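Local atomic coordinates of inositol monophosphatase (Staphylococcus aureus, PDB entry 5DW8), a protein that probably hydrolyses the phosphate ester of inositol monophosphates and here holds adenosine-2'-monophosphate together with two calcium ions. Residues Leu71-His76 against Val90-Gly95. Sequence-based numbering, arbitrary orientation.
With CA (calcium ion), chain C; CA (calcium ion), chain E; 2AM (adenosine-2'-monophosphate), chain D.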
loop_
_atom_site.group_PDB
_atom_site.type_symbol
_atom_site.label_atom_id
_atom_site.label_comp_id
_atom_site.label_asym_id
_atom_site.label_seq_id
_atom_site.Cartn_x
_atom_site.Cartn_y
_atom_site.Cartn_z
ATOM N N LEU A 71 -13.794 15.382 20.282
ATOM C CA LEU A 71 -12.374 15.112 20.515
ATOM C C LEU A 71 -11.691 15.066 19.160
ATOM O O LEU A 71 -11.992 14.187 18.360
ATOM C CB LEU A 71 -12.216 13.781 21.232
ATOM C CG LEU A 71 -10.800 13.273 21.561
ATOM C CD1 LEU A 71 -10.017 14.228 22.444
ATOM C CD2 LEU A 71 -10.941 11.916 22.223
ATOM N N GLY A 72 -10.795 16.017 18.888
ATOM C CA GLY A 72 -10.100 16.095 17.601
ATOM C C GLY A 72 -8.601 15.846 17.664
ATOM O O GLY A 72 -7.994 16.048 18.694
ATOM N N GLU A 73 -8.038 15.372 16.546
ATOM C CA GLU A 73 -6.612 15.331 16.288
ATOM C C GLU A 73 -6.063 16.731 16.447
ATOM O O GLU A 73 -5.018 16.913 17.013
ATOM C CB GLU A 73 -6.326 14.837 14.845
ATOM C CG GLU A 73 -4.854 14.717 14.452
ATOM C CD GLU A 73 -4.233 16.003 13.869
ATOM O OE1 GLU A 73 -4.991 16.793 13.252
ATOM O OE2 GLU A 73 -2.989 16.242 14.039
ATOM N N GLU A 74 -6.773 17.726 15.949
ATOM C CA GLU A 74 -6.228 19.090 15.983
ATOM C C GLU A 74 -6.410 19.815 17.292
ATOM O O GLU A 74 -6.299 21.028 17.321
ATOM C CB GLU A 74 -6.789 19.953 14.820
ATOM C CG GLU A 74 -5.726 20.786 14.126
ATOM C CD GLU A 74 -4.538 19.940 13.651
ATOM O OE1 GLU A 74 -4.770 18.888 12.999
ATOM O OE2 GLU A 74 -3.378 20.319 13.958
ATOM N N GLY A 75 -6.712 19.100 18.367
ATOM C CA GLY A 75 -6.770 19.716 19.694
ATOM C C GLY A 75 -8.125 19.863 20.369
ATOM O O GLY A 75 -8.159 19.962 21.583
ATOM N N HIS A 76 -9.244 19.877 19.631
ATOM C CA HIS A 76 -10.559 20.069 20.264
ATOM C C HIS A 76 -10.809 18.940 21.260
ATOM O O HIS A 76 -10.589 17.756 20.946
ATOM C CB HIS A 76 -11.725 20.066 19.245
ATOM C CG HIS A 76 -11.649 21.138 18.212
ATOM N ND1 HIS A 76 -12.340 22.324 18.322
ATOM C CD2 HIS A 76 -10.999 21.195 17.029
ATOM C CE1 HIS A 76 -12.083 23.082 17.266
ATOM N NE2 HIS A 76 -11.281 22.412 16.458
ATOM N N VAL A 90 -12.664 12.595 15.958
ATOM C CA VAL A 90 -12.407 12.821 14.564
ATOM C C VAL A 90 -10.947 13.058 14.293
ATOM O O VAL A 90 -10.243 13.675 15.100
ATOM C CB VAL A 90 -13.304 13.959 13.995
ATOM C CG1 VAL A 90 -13.896 14.802 15.104
ATOM C CG2 VAL A 90 -12.579 14.838 12.969
ATOM N N ASP A 91 -10.500 12.553 13.157
ATOM C CA ASP A 91 -9.163 12.872 12.642
ATOM C C ASP A 91 -9.372 13.412 11.255
ATOM O O ASP A 91 -9.861 12.694 10.404
ATOM C CB ASP A 91 -8.296 11.625 12.567
ATOM C CG ASP A 91 -6.896 11.926 12.063
ATOM O OD1 ASP A 91 -6.610 13.113 11.757
ATOM O OD2 ASP A 91 -6.078 10.958 11.967
ATOM N N PRO A 92 -9.038 14.685 11.015
ATOM C CA PRO A 92 -9.560 15.157 9.760
ATOM C C PRO A 92 -8.740 14.591 8.645
ATOM O O PRO A 92 -9.304 14.330 7.610
ATOM C CB PRO A 92 -9.461 16.684 9.862
ATOM C CG PRO A 92 -9.006 16.985 11.227
ATOM C CD PRO A 92 -8.305 15.747 11.717
ATOM N N ILE A 93 -7.430 14.396 8.846
ATOM C CA ILE A 93 -6.603 13.664 7.881
ATOM C C ILE A 93 -5.737 12.547 8.510
ATOM O O ILE A 93 -4.674 12.804 9.090
ATOM C CB ILE A 93 -5.709 14.605 7.044
ATOM C CG1 ILE A 93 -6.568 15.533 6.178
ATOM C CG2 ILE A 93 -4.788 13.813 6.112
ATOM C CD1 ILE A 93 -6.742 16.915 6.743
ATOM N N ASP A 94 -6.201 11.307 8.381
ATOM C CA ASP A 94 -5.364 10.169 8.651
ATOM C C ASP A 94 -4.562 9.842 7.408
ATOM O O ASP A 94 -5.141 9.542 6.363
ATOM C CB ASP A 94 -6.195 8.965 9.068
ATOM C CG ASP A 94 -5.367 7.924 9.774
ATOM O OD1 ASP A 94 -4.469 8.297 10.527
ATOM O OD2 ASP A 94 -5.589 6.735 9.543
ATOM N N GLY A 95 -3.231 9.903 7.548
ATOM C CA GLY A 95 -2.272 9.716 6.447
ATOM C C GLY A 95 -1.767 11.046 5.911
ATOM O O GLY A 95 -1.841 11.298 4.725
HETATM CA CA CA C . -4.422 13.508 11.307
HETATM CA CA CA E . -3.969 10.446 12.561
HETATM P P 2AM D . -1.608 10.808 10.948
HETATM O O1P 2AM D . -1.383 10.461 9.395
HETATM O O2P 2AM D . -0.174 11.369 11.474
HETATM O O3P 2AM D . -2.738 11.772 11.061
HETATM C "C5'" 2AM D . 1.092 6.523 10.020
HETATM O "O5'" 2AM D . 1.311 5.517 9.016
HETATM C "C4'" 2AM D . -0.233 6.161 10.678
HETATM O "O4'" 2AM D . -0.096 6.131 12.141
HETATM C "C3'" 2AM D . -1.274 7.226 10.420
HETATM O "O3'" 2AM D . -2.543 6.622 10.618
HETATM C "C2'" 2AM D . -0.873 8.244 11.515
HETATM O "O2'" 2AM D . -1.822 9.339 11.720
HETATM C "C1'" 2AM D . -0.781 7.309 12.702
HETATM N N9 2AM D . -0.014 7.864 13.874
HETATM C C8 2AM D . -0.455 7.899 15.138
HETATM N N7 2AM D . 0.495 8.433 15.910
HETATM C C5 2AM D . 1.531 8.733 15.123
HETATM C C6 2AM D . 2.721 9.288 15.401
HETATM N N6 2AM D . 2.935 9.606 16.676
HETATM N N1 2AM D . 3.658 9.503 14.448
HETATM C C2 2AM D . 3.361 9.139 13.125
HETATM N N3 2AM D . 2.101 8.560 12.860
HETATM C C4 2AM D . 1.218 8.378 13.862
#
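Glu73 lays its aliphatic part, not its carboxylate, against the metal-binding carboxylate of Asp91: CB of Glu73 sits 3.5 Å from OD1 of Asp91. The Glu73 chain then bends at chi2 (-88°), with CG of Glu73 3.4 Å from the calcium ion of chain C; the placement of its carboxylate is doubtful. Asp91 itself bridges two metals, OD1 holding that calcium at 2.3 Å and OD2 the calcium of chain E, whose shell Asp216 joins. Pro92 packs on Glu73, the two side chains crossing at about a right angle with CD of Pro92 3.8 Å from CB of Glu73, while the proline ring touches helix 44-64. Strand 69-72, at the sheet edge within this chain, runs parallel to 86-91. Val90 N donates to Leu71 O (3.0 Å), and Glu73 N to Val90 O (3.1 Å); the second bond fixes the start of the type I turn Gly72-Gly75 to strand 86-91. The sequence Asp91-Pro92-Ile93-Asp94-Gly95 is the DPIDGT motif of the inositol monophosphatase family, completed by Thr96. Past the corner at Pro92, Ile93 O also binds the chain C calcium. Asp94 OD1 accepts a hydrogen bond from O3' of the adenosine-2'-monophosphate at 2.6 Å, its OD2 being held by Ser191 and Ala193, and Gly95 N, at a helix N-cap, donates to phosphate O1P at 2.7 Å.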